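Local coordinates for protein replicative DNA helicase (Mycobacterium chimaera, PDB 6RIY) that probably drives protein splicing, as an intein that excises itself from its DnaB helicase precursor and joins the flanking sequences, at residues 5-9 and 134-140; 16-20 and 122-126; 20-24 and 35-39; 66-70 and 84-88. Numbering follows the deposited sequence.

Interaction 1: 5-9 and 134-140; sequences YTPLP and YLAGRGM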
loop_
_atom_site.group_PDB
_atom_site.type_symbol
_atom_site.label_atom_id
_atom_site.label_comp_id
_atom_site.label_asym_id
_atom_site.label_seq_id
_atom_site.Cartn_x
_atom_site.Cartn_y
_atom_site.Cartn_z
ATOM N N TYR A 5 -4.047 8.785 6.191
ATOM C CA TYR A 5 -5.329 9.048 5.555
ATOM C C TYR A 5 -5.624 8.086 4.421
ATOM O O TYR A 5 -6.652 8.252 3.748
ATOM C CB TYR A 5 -5.412 10.494 5.042
ATOM C CG TYR A 5 -4.260 10.959 4.155
ATOM C CD1 TYR A 5 -3.988 10.338 2.945
ATOM C CD2 TYR A 5 -3.484 12.051 4.516
ATOM C CE1 TYR A 5 -2.955 10.764 2.136
ATOM C CE2 TYR A 5 -2.448 12.492 3.710
ATOM C CZ TYR A 5 -2.187 11.839 2.526
ATOM O OH TYR A 5 -1.166 12.272 1.716
ATOM N N THR A 6 -4.759 7.101 4.200
ATOM C CA THR A 6 -4.963 6.155 3.108
ATOM C C THR A 6 -6.183 5.303 3.409
ATOM O O THR A 6 -6.220 4.651 4.459
ATOM C CB THR A 6 -3.762 5.239 2.905
ATOM O OG1 THR A 6 -2.559 6.005 2.747
ATOM C CG2 THR A 6 -3.983 4.383 1.647
ATOM N N PRO A 7 -7.201 5.296 2.556
ATOM C CA PRO A 7 -8.332 4.389 2.775
ATOM C C PRO A 7 -7.945 2.969 2.390
ATOM O O PRO A 7 -7.305 2.739 1.362
ATOM C CB PRO A 7 -9.420 4.946 1.850
ATOM C CG PRO A 7 -8.652 5.581 0.730
ATOM C CD PRO A 7 -7.356 6.095 1.328
ATOM N N LEU A 8 -8.313 2.017 3.247
ATOM C CA LEU A 8 -8.047 0.602 3.012
ATOM C C LEU A 8 -9.359 -0.163 2.967
ATOM O O LEU A 8 -10.182 -0.004 3.873
ATOM C CB LEU A 8 -7.162 0.021 4.127
ATOM C CG LEU A 8 -5.877 0.788 4.424
ATOM C CD1 LEU A 8 -5.152 0.144 5.611
ATOM C CD2 LEU A 8 -4.985 0.784 3.192
ATOM N N PRO A 9 -9.590 -1.014 1.967
ATOM C CA PRO A 9 -10.824 -1.799 1.962
ATOM C C PRO A 9 -10.780 -2.886 3.022
ATOM O O PRO A 9 -9.730 -3.460 3.317
ATOM C CB PRO A 9 -10.854 -2.408 0.555
ATOM C CG PRO A 9 -9.420 -2.548 0.208
ATOM C CD PRO A 9 -8.716 -1.351 0.828
ATOM N N TYR A 134 -1.573 -6.651 0.989
ATOM C CA TYR A 134 -2.912 -6.180 1.316
ATOM C C TYR A 134 -3.300 -5.124 0.292
ATOM O O TYR A 134 -2.445 -4.577 -0.407
ATOM C CB TYR A 134 -3.023 -5.643 2.760
ATOM C CG TYR A 134 -2.215 -4.396 3.105
ATOM C CD1 TYR A 134 -0.883 -4.496 3.481
ATOM C CD2 TYR A 134 -2.790 -3.120 3.072
ATOM C CE1 TYR A 134 -0.141 -3.380 3.802
ATOM C CE2 TYR A 134 -2.051 -1.994 3.392
ATOM C CZ TYR A 134 -0.725 -2.132 3.760
ATOM O OH TYR A 134 0.037 -1.033 4.094
ATOM N N LEU A 135 -4.602 -4.848 0.195
ATOM C CA LEU A 135 -5.094 -3.879 -0.786
ATOM C C LEU A 135 -5.169 -2.487 -0.176
ATOM O O LEU A 135 -5.552 -2.333 0.984
ATOM C CB LEU A 135 -6.478 -4.273 -1.296
ATOM C CG LEU A 135 -6.588 -5.696 -1.840
ATOM C CD1 LEU A 135 -7.984 -5.935 -2.422
ATOM C CD2 LEU A 135 -5.499 -5.894 -2.902
ATOM N N ALA A 136 -4.835 -1.468 -0.971
ATOM C CA ALA A 136 -4.804 -0.104 -0.449
ATOM C C ALA A 136 -5.316 0.891 -1.476
ATOM O O ALA A 136 -5.151 0.704 -2.684
ATOM C CB ALA A 136 -3.387 0.302 -0.037
ATOM N N GLY A 137 -5.898 1.982 -0.979
ATOM C CA GLY A 137 -6.380 3.045 -1.831
ATOM C C GLY A 137 -7.749 2.729 -2.401
ATOM O O GLY A 137 -8.242 1.601 -2.351
ATOM N N ARG A 138 -8.378 3.762 -2.965
ATOM C CA ARG A 138 -9.751 3.587 -3.424
ATOM C C ARG A 138 -9.848 2.524 -4.515
ATOM O O ARG A 138 -10.884 1.857 -4.644
ATOM C CB ARG A 138 -10.323 4.927 -3.893
ATOM C CG ARG A 138 -9.794 5.444 -5.205
ATOM C CD ARG A 138 -10.152 6.921 -5.343
ATOM N NE ARG A 138 -9.492 7.550 -6.480
ATOM C CZ ARG A 138 -10.134 8.155 -7.470
ATOM N NH1 ARG A 138 -11.454 8.227 -7.455
ATOM N NH2 ARG A 138 -9.455 8.706 -8.464
ATOM N N GLY A 139 -8.783 2.339 -5.294
ATOM C CA GLY A 139 -8.735 1.296 -6.304
ATOM C C GLY A 139 -8.327 -0.075 -5.823
ATOM O O GLY A 139 -8.277 -1.014 -6.630
ATOM N N MET A 140 -8.027 -0.222 -4.531
ATOM C CA MET A 140 -7.694 -1.515 -3.925
ATOM C C MET A 140 -6.469 -2.135 -4.602
ATOM O O MET A 140 -6.501 -3.257 -5.120
ATOM C CB MET A 140 -8.905 -2.457 -3.959
ATOM C CG MET A 140 -10.149 -1.827 -3.345
ATOM S SD MET A 140 -11.508 -2.995 -3.245
ATOM C CE MET A 140 -12.211 -2.851 -4.887
HETATM O O HOH W 1 -7.069 -4.042 2.618
#
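Pro9 is the most deeply engaged residue here. Its ring lies across Leu135, with Pro9 CD 3.3 Å from Leu135 O and Pro9 CG 3.7 Å from Leu135 CB; Met140, in the mtm rotamer, lays its CG 3.7 Å from the same Pro9 CG. A compact, rigid ring with no amide hydrogen to satisfy suits this spot: strands 7-9 and 134-136 run at 135° to each other and share one direct backbone hydrogen bond, from Gly137 N to Pro7 O (2.8 Å), while water 1 donates to both Pro9 O and Leu135 O (2.8 Å each). Leu8 adopts the mt rotamer: its CA-to-CB bond points sideways, yet CD2 swings in to 3.6 Å from Ala136 CB, a residue small enough to admit it. Tyr134, chi1 p with its CB toward 5-9, brings its ring edge to Leu8, CE2 lying 4.0 Å from Leu8 CD2. The contact joins the N-terminal hairpin of the Hedgehog/intein (HINT) fold to its C-terminal hairpin. Around it, strand 14-16 pairs with 7-9 and sets Trp14 against Pro7, Pro9 and Met140; Leu26 and Leu27 of strand 25-27 pack beside Leu8, Pro9 and Leu135, and strand 141-144 pairs with strand 133-136.

Interaction 2: 16-20 and 122-126; sequences TMGDV and VRCVE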
loop_
_atom_site.group_PDB
_atom_site.type_symbol
_atom_site.label_atom_id
_atom_site.label_comp_id
_atom_site.label_asym_id
_atom_site.label_seq_id
_atom_site.Cartn_x
_atom_site.Cartn_y
_atom_site.Cartn_z
ATOM N N THR A 16 -9.284 3.749 7.466
ATOM C CA THR A 16 -8.042 4.442 7.155
ATOM C C THR A 16 -6.880 3.695 7.793
ATOM O O THR A 16 -7.041 2.987 8.792
ATOM C CB THR A 16 -8.059 5.882 7.659
ATOM O OG1 THR A 16 -8.284 5.870 9.078
ATOM C CG2 THR A 16 -9.157 6.702 6.976
ATOM N N MET A 17 -5.692 3.893 7.227
ATOM C CA MET A 17 -4.497 3.345 7.856
ATOM C C MET A 17 -4.380 3.829 9.299
ATOM O O MET A 17 -3.956 3.073 10.183
ATOM C CB MET A 17 -3.259 3.724 7.044
ATOM C CG MET A 17 -1.935 3.370 7.686
ATOM S SD MET A 17 -1.784 1.609 8.042
ATOM C CE MET A 17 -1.029 1.057 6.505
ATOM N N GLY A 18 -4.787 5.072 9.567
ATOM C CA GLY A 18 -4.689 5.580 10.931
ATOM C C GLY A 18 -5.557 4.831 11.928
ATOM O O GLY A 18 -5.264 4.814 13.129
ATOM N N ASP A 19 -6.645 4.230 11.459
ATOM C CA ASP A 19 -7.606 3.545 12.310
ATOM C C ASP A 19 -7.359 2.042 12.412
ATOM O O ASP A 19 -8.163 1.340 13.022
ATOM C CB ASP A 19 -9.027 3.796 11.797
ATOM C CG ASP A 19 -9.670 5.015 12.415
ATOM O OD1 ASP A 19 -9.087 5.601 13.349
ATOM O OD2 ASP A 19 -10.775 5.387 11.968
ATOM N N VAL A 20 -6.279 1.528 11.838
ATOM C CA VAL A 20 -6.025 0.089 11.860
ATOM C C VAL A 20 -5.442 -0.315 13.203
ATOM O O VAL A 20 -4.518 0.329 13.708
ATOM C CB VAL A 20 -5.077 -0.323 10.719
ATOM C CG1 VAL A 20 -4.718 -1.786 10.860
ATOM C CG2 VAL A 20 -5.730 -0.074 9.387
ATOM N N VAL A 122 2.922 8.493 8.811
ATOM C CA VAL A 122 2.711 7.193 8.166
ATOM C C VAL A 122 2.720 6.096 9.225
ATOM O O VAL A 122 3.155 6.300 10.356
ATOM C CB VAL A 122 3.762 6.891 7.063
ATOM C CG1 VAL A 122 3.696 7.933 5.969
ATOM C CG2 VAL A 122 5.192 6.776 7.641
ATOM N N ARG A 123 2.230 4.915 8.836
ATOM C CA ARG A 123 2.244 3.718 9.675
ATOM C C ARG A 123 2.468 2.484 8.811
ATOM O O ARG A 123 2.038 2.447 7.657
ATOM C CB ARG A 123 0.917 3.498 10.412
ATOM C CG ARG A 123 0.585 4.418 11.550
ATOM C CD ARG A 123 -0.796 4.042 12.110
ATOM N NE ARG A 123 -0.730 2.902 13.021
ATOM C CZ ARG A 123 -1.769 2.144 13.355
ATOM N NH1 ARG A 123 -2.968 2.378 12.834
ATOM N NH2 ARG A 123 -1.605 1.142 14.203
ATOM N N CYS A 124 3.054 1.447 9.410
ATOM C CA CYS A 124 3.143 0.123 8.803
ATOM C C CYS A 124 2.240 -0.876 9.516
ATOM O O CYS A 124 2.022 -0.796 10.729
ATOM C CB CYS A 124 4.568 -0.435 8.833
ATOM S SG CYS A 124 5.782 0.528 7.963
ATOM N N VAL A 125 1.764 -1.857 8.749
ATOM C CA VAL A 125 1.053 -3.008 9.287
ATOM C C VAL A 125 1.783 -4.266 8.832
ATOM O O VAL A 125 2.480 -4.277 7.814
ATOM C CB VAL A 125 -0.423 -3.056 8.834
ATOM C CG1 VAL A 125 -1.170 -1.813 9.292
ATOM C CG2 VAL A 125 -0.506 -3.197 7.307
ATOM N N GLU A 126 1.612 -5.337 9.596
ATOM C CA GLU A 126 1.944 -6.671 9.124
ATOM C C GLU A 126 0.664 -7.494 9.072
ATOM O O GLU A 126 -0.211 -7.343 9.926
ATOM C CB GLU A 126 2.988 -7.333 10.019
ATOM C CG GLU A 126 4.211 -6.454 10.259
ATOM C CD GLU A 126 5.319 -7.154 11.022
ATOM O OE1 GLU A 126 5.597 -8.336 10.724
ATOM O OE2 GLU A 126 5.917 -6.522 11.919
#
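Val122 directs its CB away from segment 16-20, and its backbone pairs with Met43. The next residue, Arg123, does most of the joining. Its CA-to-CB bond points toward the 3-10 turn 17-19, and chi3 near 81° bends the chain so that the guanidinium meets carbonyls at the start of that turn and just after it. Arg123 NH1 donates to Val20 O (2.7 Å) and more weakly to Met17 O (2.9 Å), and Arg123 NH2 adds a weak bond to Val20 O (3.1 Å). Both oxygens lie near the guanidinium plane, where its N-H groups point; an arginine suits the place because it can serve several carbonyls at once, and its NE still reaches Thr40 O. Its aliphatic part is used too, with Arg123 CB 3.9 Å from Met17 CG. In the HINT (Hedgehog/intein) fold, an all-beta domain, this places the turn after strand 14-16 over strand 122-127. Cys124 then faces away, near Ala1 and Met43, its N bonded to Thr40 OG1; its position is consistent with the cysteine of the Trp-Cys-Thr signature of class 3 inteins. Val125 again points its CB toward 16-20: Val125 CG1 packs 3.7 Å from Met17 SD and 3.9 Å from Val20 CG1, a branched apolar residue filling buried space that Tyr134 also borders. Glu126 lies beyond reach of 16-20, and its side chain rests on Val37 and Ala38.

Interaction 3: 20-24 and 35-39; sequences VAVGD and RVVAA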
loop_
_atom_site.group_PDB
_atom_site.type_symbol
_atom_site.label_atom_id
_atom_site.label_comp_id
_atom_site.label_asym_id
_atom_site.label_seq_id
_atom_site.Cartn_x
_atom_site.Cartn_y
_atom_site.Cartn_z
ATOM N N VAL A 20 -6.279 1.528 11.838
ATOM C CA VAL A 20 -6.025 0.089 11.860
ATOM C C VAL A 20 -5.442 -0.315 13.203
ATOM O O VAL A 20 -4.518 0.329 13.708
ATOM C CB VAL A 20 -5.077 -0.323 10.719
ATOM C CG1 VAL A 20 -4.718 -1.786 10.860
ATOM C CG2 VAL A 20 -5.730 -0.074 9.387
ATOM N N ALA A 21 -5.951 -1.414 13.769
ATOM C CA ALA A 21 -5.410 -1.985 14.996
ATOM C C ALA A 21 -5.140 -3.472 14.796
ATOM O O ALA A 21 -5.673 -4.107 13.877
ATOM C CB ALA A 21 -6.355 -1.774 16.189
ATOM N N VAL A 22 -4.268 -4.017 15.651
ATOM C CA VAL A 22 -3.986 -5.448 15.616
ATOM C C VAL A 22 -5.289 -6.214 15.759
ATOM O O VAL A 22 -6.129 -5.894 16.612
ATOM C CB VAL A 22 -2.984 -5.830 16.717
ATOM C CG1 VAL A 22 -2.855 -7.345 16.832
ATOM C CG2 VAL A 22 -1.636 -5.205 16.440
ATOM N N GLY A 23 -5.473 -7.224 14.908
ATOM C CA GLY A 23 -6.673 -8.032 14.917
ATOM C C GLY A 23 -7.723 -7.605 13.917
ATOM O O GLY A 23 -8.649 -8.380 13.653
ATOM N N ASP A 24 -7.612 -6.400 13.360
ATOM C CA ASP A 24 -8.528 -5.967 12.313
ATOM C C ASP A 24 -8.315 -6.785 11.044
ATOM O O ASP A 24 -7.211 -7.263 10.772
ATOM C CB ASP A 24 -8.312 -4.488 11.984
ATOM C CG ASP A 24 -8.795 -3.561 13.079
ATOM O OD1 ASP A 24 -9.348 -4.058 14.091
ATOM O OD2 ASP A 24 -8.607 -2.332 12.930
ATOM N N ARG A 35 -5.801 -10.903 8.363
ATOM C CA ARG A 35 -5.786 -10.318 9.700
ATOM C C ARG A 35 -4.518 -9.500 9.911
ATOM O O ARG A 35 -3.435 -9.874 9.461
ATOM C CB ARG A 35 -5.890 -11.420 10.759
ATOM C CG ARG A 35 -5.989 -10.957 12.199
ATOM C CD ARG A 35 -5.974 -12.172 13.117
ATOM N NE ARG A 35 -6.192 -11.837 14.522
ATOM C CZ ARG A 35 -5.242 -11.397 15.342
ATOM N NH1 ARG A 35 -4.002 -11.222 14.896
ATOM N NH2 ARG A 35 -5.532 -11.125 16.608
ATOM N N VAL A 36 -4.659 -8.382 10.609
ATOM C CA VAL A 36 -3.509 -7.558 10.952
ATOM C C VAL A 36 -2.835 -8.188 12.162
ATOM O O VAL A 36 -3.473 -8.397 13.198
ATOM C CB VAL A 36 -3.949 -6.111 11.225
ATOM C CG1 VAL A 36 -2.788 -5.249 11.700
ATOM C CG2 VAL A 36 -4.577 -5.529 9.946
ATOM N N VAL A 37 -1.558 -8.542 12.020
ATOM C CA VAL A 37 -0.836 -9.171 13.116
ATOM C C VAL A 37 0.033 -8.173 13.874
ATOM O O VAL A 37 0.428 -8.458 15.017
ATOM C CB VAL A 37 0.013 -10.363 12.625
ATOM C CG1 VAL A 37 -0.883 -11.469 12.094
ATOM C CG2 VAL A 37 0.991 -9.926 11.560
ATOM N N ALA A 38 0.325 -7.016 13.286
ATOM C CA ALA A 38 1.112 -5.989 13.948
ATOM C C ALA A 38 0.830 -4.663 13.261
ATOM O O ALA A 38 0.434 -4.617 12.092
ATOM C CB ALA A 38 2.610 -6.313 13.922
ATOM N N ALA A 39 1.031 -3.579 14.007
ATOM C CA ALA A 39 0.801 -2.250 13.464
ATOM C C ALA A 39 1.653 -1.267 14.249
ATOM O O ALA A 39 1.568 -1.222 15.479
ATOM C CB ALA A 39 -0.680 -1.868 13.540
#
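A flat guanidinium lies over a bare glycine: the side chain of Arg35, extended through chi3 and with chi4 near -82°, turns one guanidinium face over Gly23, Arg35 CZ lying 3.7 Å from Gly23 CA. A CB on residue 23 would point away from segment 35-39, yet would still sit about 3.6 Å from Arg35 NH2. The backbone itself gives a stronger reason for glycine, because Gly23 is the third residue of a type II turn from Ala21 to Asp24, with phi near 96°, where a CB would jam against the preceding carbonyl oxygen. Asp24 N bonds Ala21 O (3.0 Å) across the turn, and the carboxylate of Asp24 folds back so that Asp24 OD2 accepts from Ala21 N (2.9 Å). Two backbone bonds then fasten the turn to its neighbour, Gly23 N to Val36 O (2.9 Å) and Val36 N to Asp24 O (2.8 Å). They lead into the antiparallel pairing of strands 25-27 and 33-39, at one margin of a four-stranded sheet of the HINT domain. On the other flank of 33-39, Val37 and Ala38 both face Glu126 in a classic beta bulge. Val36, buried and pointing toward the turn, sets CG2 3.9 Å from Val20 CG1, beta-branched valines suiting this apolar spot. Val22 lies along the bulged part, its CG2 3.8 Å from Ala38 CA, while Ala39 keeps its small CB 4.4 Å from Val20 O, leaving room for Arg123 alongside.

Interaction 4: 66-70 and 84-88; sequences QWPTS and DRIVV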
loop_
_atom_site.group_PDB
_atom_site.type_symbol
_atom_site.label_atom_id
_atom_site.label_comp_id
_atom_site.label_asym_id
_atom_site.label_seq_id
_atom_site.Cartn_x
_atom_site.Cartn_y
_atom_site.Cartn_z
ATOM N N GLN A 66 7.237 -0.988 -0.126
ATOM C CA GLN A 66 7.479 -1.942 -1.207
ATOM C C GLN A 66 6.213 -2.256 -1.993
ATOM O O GLN A 66 5.118 -2.329 -1.427
ATOM C CB GLN A 66 8.076 -3.234 -0.649
ATOM C CG GLN A 66 9.417 -3.013 0.014
ATOM C CD GLN A 66 9.941 -4.254 0.700
ATOM O OE1 GLN A 66 9.529 -5.364 0.392
ATOM N NE2 GLN A 66 10.852 -4.065 1.649
ATOM N N TRP A 67 6.375 -2.440 -3.308
ATOM C CA TRP A 67 5.262 -2.632 -4.231
ATOM C C TRP A 67 5.570 -3.837 -5.112
ATOM O O TRP A 67 6.680 -3.932 -5.655
ATOM C CB TRP A 67 5.055 -1.395 -5.111
ATOM C CG TRP A 67 4.783 -0.149 -4.322
ATOM C CD1 TRP A 67 5.707 0.718 -3.818
ATOM C CD2 TRP A 67 3.500 0.356 -3.935
ATOM N NE1 TRP A 67 5.076 1.738 -3.142
ATOM C CE2 TRP A 67 3.722 1.537 -3.199
ATOM C CE3 TRP A 67 2.184 -0.073 -4.147
ATOM C CZ2 TRP A 67 2.678 2.297 -2.674
ATOM C CZ3 TRP A 67 1.149 0.680 -3.614
ATOM C CH2 TRP A 67 1.405 1.848 -2.883
ATOM N N PRO A 68 4.626 -4.747 -5.303
ATOM C CA PRO A 68 4.869 -5.902 -6.186
ATOM C C PRO A 68 4.660 -5.525 -7.646
ATOM O O PRO A 68 3.534 -5.250 -8.067
ATOM C CB PRO A 68 3.824 -6.919 -5.712
ATOM C CG PRO A 68 2.667 -6.056 -5.266
ATOM C CD PRO A 68 3.291 -4.786 -4.679
ATOM N N THR A 69 5.737 -5.542 -8.433
ATOM C CA THR A 69 5.617 -5.307 -9.873
ATOM C C THR A 69 6.002 -6.553 -10.655
ATOM O O THR A 69 6.599 -7.491 -10.134
ATOM C CB THR A 69 6.473 -4.126 -10.349
ATOM O OG1 THR A 69 7.825 -4.557 -10.577
ATOM C CG2 THR A 69 6.441 -2.999 -9.342
ATOM N N SER A 70 5.664 -6.546 -11.945
ATOM C CA SER A 70 5.962 -7.709 -12.772
ATOM C C SER A 70 7.455 -7.952 -12.946
ATOM O O SER A 70 7.843 -9.067 -13.299
ATOM C CB SER A 70 5.311 -7.561 -14.150
ATOM O OG SER A 70 5.833 -6.424 -14.810
ATOM N N ASP A 84 6.435 0.110 -15.129
ATOM C CA ASP A 84 6.104 -0.760 -14.004
ATOM C C ASP A 84 4.602 -1.029 -13.943
ATOM O O ASP A 84 3.796 -0.102 -14.069
ATOM C CB ASP A 84 6.593 -0.144 -12.688
ATOM C CG ASP A 84 8.098 -0.280 -12.502
ATOM O OD1 ASP A 84 8.676 -1.279 -12.977
ATOM O OD2 ASP A 84 8.710 0.612 -11.874
ATOM N N ARG A 85 4.233 -2.304 -13.789
ATOM C CA ARG A 85 2.854 -2.733 -13.577
ATOM C C ARG A 85 2.767 -3.561 -12.303
ATOM O O ARG A 85 3.606 -4.438 -12.069
ATOM C CB ARG A 85 2.322 -3.590 -14.732
ATOM C CG ARG A 85 2.006 -2.849 -16.012
ATOM C CD ARG A 85 1.359 -3.794 -17.021
ATOM N NE ARG A 85 1.292 -3.205 -18.351
ATOM C CZ ARG A 85 0.310 -2.414 -18.768
ATOM N NH1 ARG A 85 -0.694 -2.109 -17.953
ATOM N NH2 ARG A 85 0.334 -1.926 -20.003
ATOM N N ILE A 86 1.729 -3.308 -11.512
ATOM C CA ILE A 86 1.463 -4.076 -10.298
ATOM C C ILE A 86 0.831 -5.411 -10.684
ATOM O O ILE A 86 -0.206 -5.451 -11.356
ATOM C CB ILE A 86 0.548 -3.299 -9.343
ATOM C CG1 ILE A 86 1.178 -1.958 -8.938
ATOM C CG2 ILE A 86 0.209 -4.156 -8.141
ATOM C CD1 ILE A 86 2.388 -2.079 -8.002
ATOM N N VAL A 87 1.439 -6.511 -10.236
ATOM C CA VAL A 87 1.052 -7.850 -10.668
ATOM C C VAL A 87 0.966 -8.765 -9.452
ATOM O O VAL A 87 1.853 -8.744 -8.590
ATOM C CB VAL A 87 2.050 -8.409 -11.708
ATOM C CG1 VAL A 87 2.102 -9.929 -11.649
ATOM C CG2 VAL A 87 1.683 -7.929 -13.116
ATOM N N VAL A 88 -0.093 -9.582 -9.394
ATOM C CA VAL A 88 -0.338 -10.479 -8.271
ATOM C C VAL A 88 -0.616 -11.888 -8.770
ATOM O O VAL A 88 -0.898 -12.116 -9.945
ATOM C CB VAL A 88 -1.511 -10.013 -7.391
ATOM C CG1 VAL A 88 -1.091 -8.835 -6.578
ATOM C CG2 VAL A 88 -2.722 -9.694 -8.261
HETATM O O HOH W 2 10.151 -3.588 -12.112
HETATM O O HOH W 3 6.415 -4.119 -13.919
#
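Backbone bonds come first: Val87 N donates to Pro68 O (3.3 Å) and Ser70 N to Arg85 O (2.9 Å), forming a single bridge between Thr69 and Ile86. Two short CA-H...O contacts reinforce it, Ile86 CA to Pro68 O (3.3 Å) and Thr69 CA to Arg85 O (3.1 Å). Because the strands cross at 85°, pairing goes no further, and Pro68, lacking an amide hydrogen, fits where none is needed. Water extends the polar link: water 2 donates to Thr69 OG1 (3.0 Å) and Asp84 OD1 (2.9 Å), while water 3 accepts from Arg85 N (2.8 Å) and lies 2.5 Å from Ser70 OG. Asp84 is also salt-bridged to Arg80, and Thr69 OG1 bonds Gly72 O. The apolar part centres on branched Ile86, whose CD1 reaches Trp67 CB (4.0 Å) and CG2 Pro68 CG (4.2 Å). Two edge strands of the HINT fold thus cross almost at right angles; Trp67, beside Thr143, is consistent with the tryptophan of the Trp-Cys-Thr signature of class 3 inteins.

From the N terminus, segment 5-9 opens the longest loop, closed by interaction 1 only at 134-140 near the C terminus, and the other three contacts nest within it. Interaction 2 opens next at 16-20 and closes at 122-126. Interaction 3 starts from the same Val20 and closes early, at 35-39, on the strand beside 122-127. Interaction 4 follows in series, opening at 66-70 and closing at 84-88, still inside the loop of interaction 2. Interactions 1 and 2 meet at Met17 and Tyr134, and all three at Val20, tying the N-terminal and C-terminal parts of the chain together. Interaction 4 joins strands on the opposite side of the chain's centre from interactions 2 and 3.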